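Local coordinates for 5'-AMP-activated protein kinase subunit beta (PDB 2QRD) that forms the beta subunit of AMP-activated protein kinase, probably holding the heterotrimer together and directing its location and substrate choice when glucose is limiting, at residues N41-T44 / D49-V52; S77-Y82 / Y86-M91. All blocks are in the same frame, centred on the assembly; numbering follows the deposited sequence.

Contact 1. Residues N41-T44 / D49-V52. With ADP (adenosine-5'-diphosphate), chain G.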
loop_
_atom_site.group_PDB
_atom_site.type_symbol
_atom_site.label_atom_id
_atom_site.label_comp_id
_atom_site.label_asym_id
_atom_site.label_seq_id
_atom_site.Cartn_x
_atom_site.Cartn_y
_atom_site.Cartn_z
ATOM N N ASN B 41 -6.010 1.671 14.910
ATOM C CA ASN B 41 -5.389 1.046 16.061
ATOM C C ASN B 41 -5.860 -0.384 16.289
ATOM O O ASN B 41 -5.536 -1.009 17.294
ATOM C CB ASN B 41 -5.651 1.888 17.293
ATOM C CG ASN B 41 -5.069 3.223 17.171
ATOM O OD1 ASN B 41 -4.102 3.400 16.454
ATOM N ND2 ASN B 41 -5.652 4.196 17.854
ATOM N N SER B 42 -6.621 -0.881 15.322
ATOM C CA SER B 42 -7.145 -2.231 15.342
ATOM C C SER B 42 -6.351 -3.124 14.375
ATOM O O SER B 42 -5.902 -2.666 13.318
ATOM C CB SER B 42 -8.640 -2.186 14.995
ATOM O OG SER B 42 -9.071 -3.355 14.336
ATOM N N ASN B 43 -6.160 -4.385 14.766
ATOM C CA ASN B 43 -5.561 -5.418 13.899
ATOM C C ASN B 43 -6.016 -6.783 14.405
ATOM O O ASN B 43 -5.240 -7.710 14.568
ATOM C CB ASN B 43 -4.019 -5.313 13.827
ATOM C CG ASN B 43 -3.419 -6.072 12.625
ATOM O OD1 ASN B 43 -4.145 -6.589 11.767
ATOM N ND2 ASN B 43 -2.085 -6.147 12.578
ATOM N N THR B 44 -7.317 -6.892 14.654
ATOM C CA THR B 44 -7.874 -8.060 15.325
ATOM C C THR B 44 -7.546 -9.341 14.564
ATOM O O THR B 44 -7.359 -10.400 15.164
ATOM C CB THR B 44 -9.401 -7.946 15.483
ATOM O OG1 THR B 44 -9.949 -7.241 14.362
ATOM C CG2 THR B 44 -9.750 -7.203 16.763
ATOM N N ASP B 49 -5.552 -11.769 7.427
ATOM C CA ASP B 49 -5.339 -10.592 6.596
ATOM C C ASP B 49 -5.231 -9.325 7.453
ATOM O O ASP B 49 -6.239 -8.723 7.844
ATOM C CB ASP B 49 -6.467 -10.475 5.549
ATOM C CG ASP B 49 -6.189 -9.408 4.473
ATOM O OD1 ASP B 49 -5.158 -8.700 4.546
ATOM O OD2 ASP B 49 -7.011 -9.259 3.546
ATOM N N GLN B 50 -4.001 -8.897 7.723
ATOM C CA GLN B 50 -3.752 -7.714 8.587
ATOM C C GLN B 50 -4.307 -6.374 8.057
ATOM O O GLN B 50 -4.427 -5.406 8.802
ATOM C CB GLN B 50 -2.269 -7.597 8.967
ATOM C CG GLN B 50 -1.382 -7.056 7.865
ATOM C CD GLN B 50 0.116 -7.109 8.171
ATOM O OE1 GLN B 50 0.920 -7.041 7.267
ATOM N NE2 GLN B 50 0.488 -7.226 9.445
ATOM N N SER B 51 -4.672 -6.309 6.789
ATOM C CA SER B 51 -5.249 -5.081 6.261
ATOM C C SER B 51 -6.716 -4.890 6.711
ATOM O O SER B 51 -7.230 -3.768 6.678
ATOM C CB SER B 51 -5.163 -5.055 4.740
ATOM O OG SER B 51 -5.894 -6.161 4.245
ATOM N N VAL B 52 -7.368 -5.988 7.105
ATOM C CA VAL B 52 -8.781 -6.001 7.529
ATOM C C VAL B 52 -8.988 -5.123 8.768
ATOM O O VAL B 52 -8.312 -5.275 9.797
ATOM C CB VAL B 52 -9.315 -7.438 7.776
ATOM C CG1 VAL B 52 -10.660 -7.423 8.508
ATOM C CG2 VAL B 52 -9.454 -8.216 6.482
HETATM P PB ADP G . -0.125 -11.575 0.242
HETATM O O1B ADP G . -0.332 -11.875 1.701
HETATM O O2B ADP G . -1.401 -11.233 -0.514
HETATM O O3B ADP G . 0.899 -12.325 -0.557
HETATM P PA ADP G . 1.576 -9.399 1.098
HETATM O O1A ADP G . 2.625 -10.404 1.521
HETATM O O2A ADP G . 1.985 -8.206 0.303
HETATM O O3A ADP G . 0.444 -10.070 0.211
HETATM O "O5'" ADP G . 0.721 -8.899 2.366
HETATM C "C5'" ADP G . 0.552 -9.601 3.610
HETATM C "C4'" ADP G . -0.457 -8.766 4.389
HETATM O "O4'" ADP G . -0.062 -7.375 4.434
HETATM C "C3'" ADP G . -1.839 -8.794 3.764
HETATM O "O3'" ADP G . -2.783 -8.851 4.826
HETATM C "C2'" ADP G . -1.979 -7.435 3.101
HETATM O "O2'" ADP G . -3.358 -7.005 2.923
HETATM C "C1'" ADP G . -1.105 -6.524 3.955
HETATM N N9 ADP G . -0.518 -5.471 3.109
HETATM C C8 ADP G . 0.446 -5.678 2.184
HETATM N N7 ADP G . 0.786 -4.551 1.535
HETATM C C5 ADP G . -0.004 -3.565 2.060
HETATM C C6 ADP G . -0.172 -2.101 1.841
HETATM N N6 ADP G . 0.578 -1.421 0.924
HETATM N N1 ADP G . -1.107 -1.476 2.605
HETATM C C2 ADP G . -1.854 -2.114 3.525
HETATM N N3 ADP G . -1.737 -3.418 3.795
HETATM C C4 ADP G . -0.858 -4.181 3.096
#
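Asn-43 reaches across to Gln-50 with the end of its side chain, CG standing 4.0 Å from Gln-50 O and laid also against Gln-50 CB. Its first torsion (chi1 -162°) carries the amide beside its own carbonyl carbon and brings its end up to Gln-50; the two side-chain amide planes are inclined by 37°. Gln-50 belongs to a type I turn, Asp-49 to Val-52, closed by Val-52 N to Asp-49 O at 3.0 Å. The side chains of Asp-49, Gln-50 and Ser-51 reach ADP. Gln-50 runs extended beyond CG along the ribose, with CG 3.7 Å from ADP O4'. Asp-49 OD1 accepts a hydrogen bond from ADP O2' at 3.0 Å and another from O3', though that second bond is modelled doubtfully short. Ser-51 OG donates to Asp-49 OD1 at 2.7 Å, approaching from above the carboxylate plane (46° out of it), and Ser-51 N adds a weak bond to the same oxygen. A chain of another protein also hydrogen-bonds ADP, as expected of a nucleotide shared with the gamma subunit. With Asp-49 OD1 taking O2', and probably O3' despite the doubtful length, and steadied by Ser-51, the turn addresses the ribose of the shared nucleotide.

Contact 2. Residues S77-Y82 / Y86-M91; sequences SATTRY and YVTTAM
Thr-79 and Thr-88 meet hydroxyl to hydroxyl across a non-hydrogen-bonded pair, their OG1 atoms modelled 2.5 Å apart, very short for a hydrogen bond in which either could be the donor. Each holds OG1 opposite its carbonyl carbon and beside its backbone N (chi1 -66° in Thr-79, -60° in Thr-88), which brings the oxygens together over the ladder. Backbone bonds are firm beside them: Val-87 N gives to Thr-80 O at 2.9 Å, Thr-80 N to Val-87 O at 3.1 Å. Farther along, Ala-78 N to Thr-89 O is weak. These strands form the antiparallel beta hairpin of the beta-subunit interaction domain, and 86-91 carries the sheet across the interface by pairing in parallel with a strand of another protein's chain. On the face of Thr-80 and Val-87, Tyr-82 CB packs on Val-87 CG2 at 3.9 Å, while Thr-80 OG1 bonds Lys-118 O of the kinase subunit ssp2. The exposed end is looser. Arg-81 runs side by side with Tyr-86, its CG 3.6 Å from Tyr-86 CE2; a bend at chi3 then turns the guanidinium, its plane 62° from the ring, so that CE2 lies over one of its faces. Cutting Tyr-86 back to an alanine would probably take away the ring side against which the Arg-81 stem lies, leaving that chain less fixed beside Leu-61.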
loop_
_atom_site.group_PDB
_atom_site.type_symbol
_atom_site.label_atom_id
_atom_site.label_comp_id
_atom_site.label_asym_id
_atom_site.label_seq_id
_atom_site.Cartn_x
_atom_site.Cartn_y
_atom_site.Cartn_z
ATOM N N SER B 77 -4.133 9.858 7.716
ATOM C CA SER B 77 -5.113 8.921 7.180
ATOM C C SER B 77 -6.514 9.468 7.157
ATOM O O SER B 77 -6.847 10.392 7.886
ATOM C CB SER B 77 -5.113 7.586 7.927
ATOM O OG SER B 77 -5.283 7.737 9.331
ATOM N N ALA B 78 -7.335 8.893 6.292
ATOM C CA ALA B 78 -8.757 9.157 6.342
ATOM C C ALA B 78 -9.486 7.926 5.806
ATOM O O ALA B 78 -8.900 7.143 5.080
ATOM C CB ALA B 78 -9.111 10.438 5.574
ATOM N N THR B 79 -10.734 7.741 6.227
ATOM C CA THR B 79 -11.545 6.596 5.817
ATOM C C THR B 79 -12.576 7.103 4.877
ATOM O O THR B 79 -13.175 8.132 5.109
ATOM C CB THR B 79 -12.225 5.880 7.020
ATOM O OG1 THR B 79 -11.213 5.292 7.844
ATOM C CG2 THR B 79 -13.152 4.746 6.557
ATOM N N THR B 80 -12.775 6.400 3.786
ATOM C CA THR B 80 -13.815 6.792 2.848
ATOM C C THR B 80 -14.526 5.543 2.326
ATOM O O THR B 80 -13.974 4.442 2.411
ATOM C CB THR B 80 -13.248 7.718 1.714
ATOM O OG1 THR B 80 -14.334 8.393 1.104
ATOM C CG2 THR B 80 -12.470 6.954 0.616
ATOM N N ARG B 81 -15.742 5.721 1.832
ATOM C CA ARG B 81 -16.534 4.659 1.211
ATOM C C ARG B 81 -16.172 4.567 -0.270
ATOM O O ARG B 81 -16.137 5.582 -0.971
ATOM C CB ARG B 81 -18.046 4.968 1.344
ATOM C CG ARG B 81 -18.983 3.743 1.310
ATOM C CD ARG B 81 -20.489 4.072 1.485
ATOM N NE ARG B 81 -20.777 5.158 2.437
ATOM C CZ ARG B 81 -21.298 5.018 3.669
ATOM N NH1 ARG B 81 -21.608 3.826 4.153
ATOM N NH2 ARG B 81 -21.535 6.086 4.426
ATOM N N TYR B 82 -15.879 3.355 -0.729
ATOM C CA TYR B 82 -15.706 3.066 -2.140
ATOM C C TYR B 82 -16.795 2.064 -2.512
ATOM O O TYR B 82 -16.667 0.881 -2.226
ATOM C CB TYR B 82 -14.271 2.560 -2.473
ATOM C CG TYR B 82 -14.086 2.332 -3.958
ATOM C CD1 TYR B 82 -13.903 3.409 -4.833
ATOM C CD2 TYR B 82 -14.206 1.039 -4.509
ATOM C CE1 TYR B 82 -13.774 3.203 -6.205
ATOM C CE2 TYR B 82 -14.132 0.824 -5.887
ATOM C CZ TYR B 82 -13.912 1.901 -6.727
ATOM O OH TYR B 82 -13.814 1.688 -8.080
ATOM N N TYR B 86 -15.059 0.075 2.470
ATOM C CA TYR B 86 -14.382 1.221 3.052
ATOM C C TYR B 86 -12.879 1.104 2.915
ATOM O O TYR B 86 -12.340 0.054 3.171
ATOM C CB TYR B 86 -14.784 1.303 4.524
ATOM C CG TYR B 86 -16.275 1.457 4.695
ATOM C CD1 TYR B 86 -17.085 0.346 4.908
ATOM C CD2 TYR B 86 -16.879 2.714 4.611
ATOM C CE1 TYR B 86 -18.446 0.476 5.050
ATOM C CE2 TYR B 86 -18.229 2.866 4.760
ATOM C CZ TYR B 86 -19.021 1.748 4.970
ATOM O OH TYR B 86 -20.396 1.881 5.109
ATOM N N VAL B 87 -12.201 2.166 2.490
ATOM C CA VAL B 87 -10.736 2.196 2.403
ATOM C C VAL B 87 -10.164 3.221 3.422
ATOM O O VAL B 87 -10.452 4.435 3.354
ATOM C CB VAL B 87 -10.235 2.677 1.015
ATOM C CG1 VAL B 87 -8.759 2.263 0.759
ATOM C CG2 VAL B 87 -11.160 2.283 -0.094
ATOM N N THR B 88 -9.347 2.746 4.353
ATOM C CA THR B 88 -8.601 3.684 5.194
ATOM C C THR B 88 -7.223 3.799 4.635
ATOM O O THR B 88 -6.444 2.871 4.728
ATOM C CB THR B 88 -8.634 3.292 6.635
ATOM O OG1 THR B 88 -9.998 3.274 7.023
ATOM C CG2 THR B 88 -7.880 4.297 7.493
ATOM N N THR B 89 -6.954 4.918 3.959
ATOM C CA THR B 89 -5.617 5.111 3.448
ATOM C C THR B 89 -4.742 5.838 4.431
ATOM O O THR B 89 -5.089 6.907 4.907
ATOM C CB THR B 89 -5.500 5.616 1.965
ATOM O OG1 THR B 89 -4.572 6.708 1.874
ATOM C CG2 THR B 89 -6.778 5.947 1.360
ATOM N N ALA B 90 -3.641 5.177 4.768
ATOM C CA ALA B 90 -2.567 5.696 5.624
ATOM C C ALA B 90 -1.397 6.129 4.739
ATOM O O ALA B 90 -0.797 5.328 4.012
ATOM C CB ALA B 90 -2.127 4.643 6.640
ATOM N N MET B 91 -1.127 7.417 4.772
ATOM C CA MET B 91 -0.158 7.994 3.916
ATOM C C MET B 91 1.085 8.488 4.680
ATOM O O MET B 91 0.975 9.125 5.724
ATOM C CB MET B 91 -0.815 9.120 3.162
ATOM C CG MET B 91 0.119 10.217 2.751
ATOM S SD MET B 91 0.561 10.051 1.057
ATOM C CE MET B 91 0.286 11.763 0.574
#

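Overall arrangement
Contact 1 precedes contact 2 in the sequence, and both fall within the interaction domain of the beta subunit. Their centres lie 14 Å apart and their nearest atoms about 7 Å apart, so the turn and the hairpin do not touch. ADP lies near both. Asp-49, Gln-50 and Ser-51 bind it directly, whereas in 86-91 the side chain of Ala-90 comes within about 7 Å of it and that of Val-87 within about 9 Å of the side chain of Ser-51. Both contacts also face other chains: contact 1 shares the nucleotide, contact 2 continues its sheet into a neighbouring subunit, and each meets the kinase subunit as well.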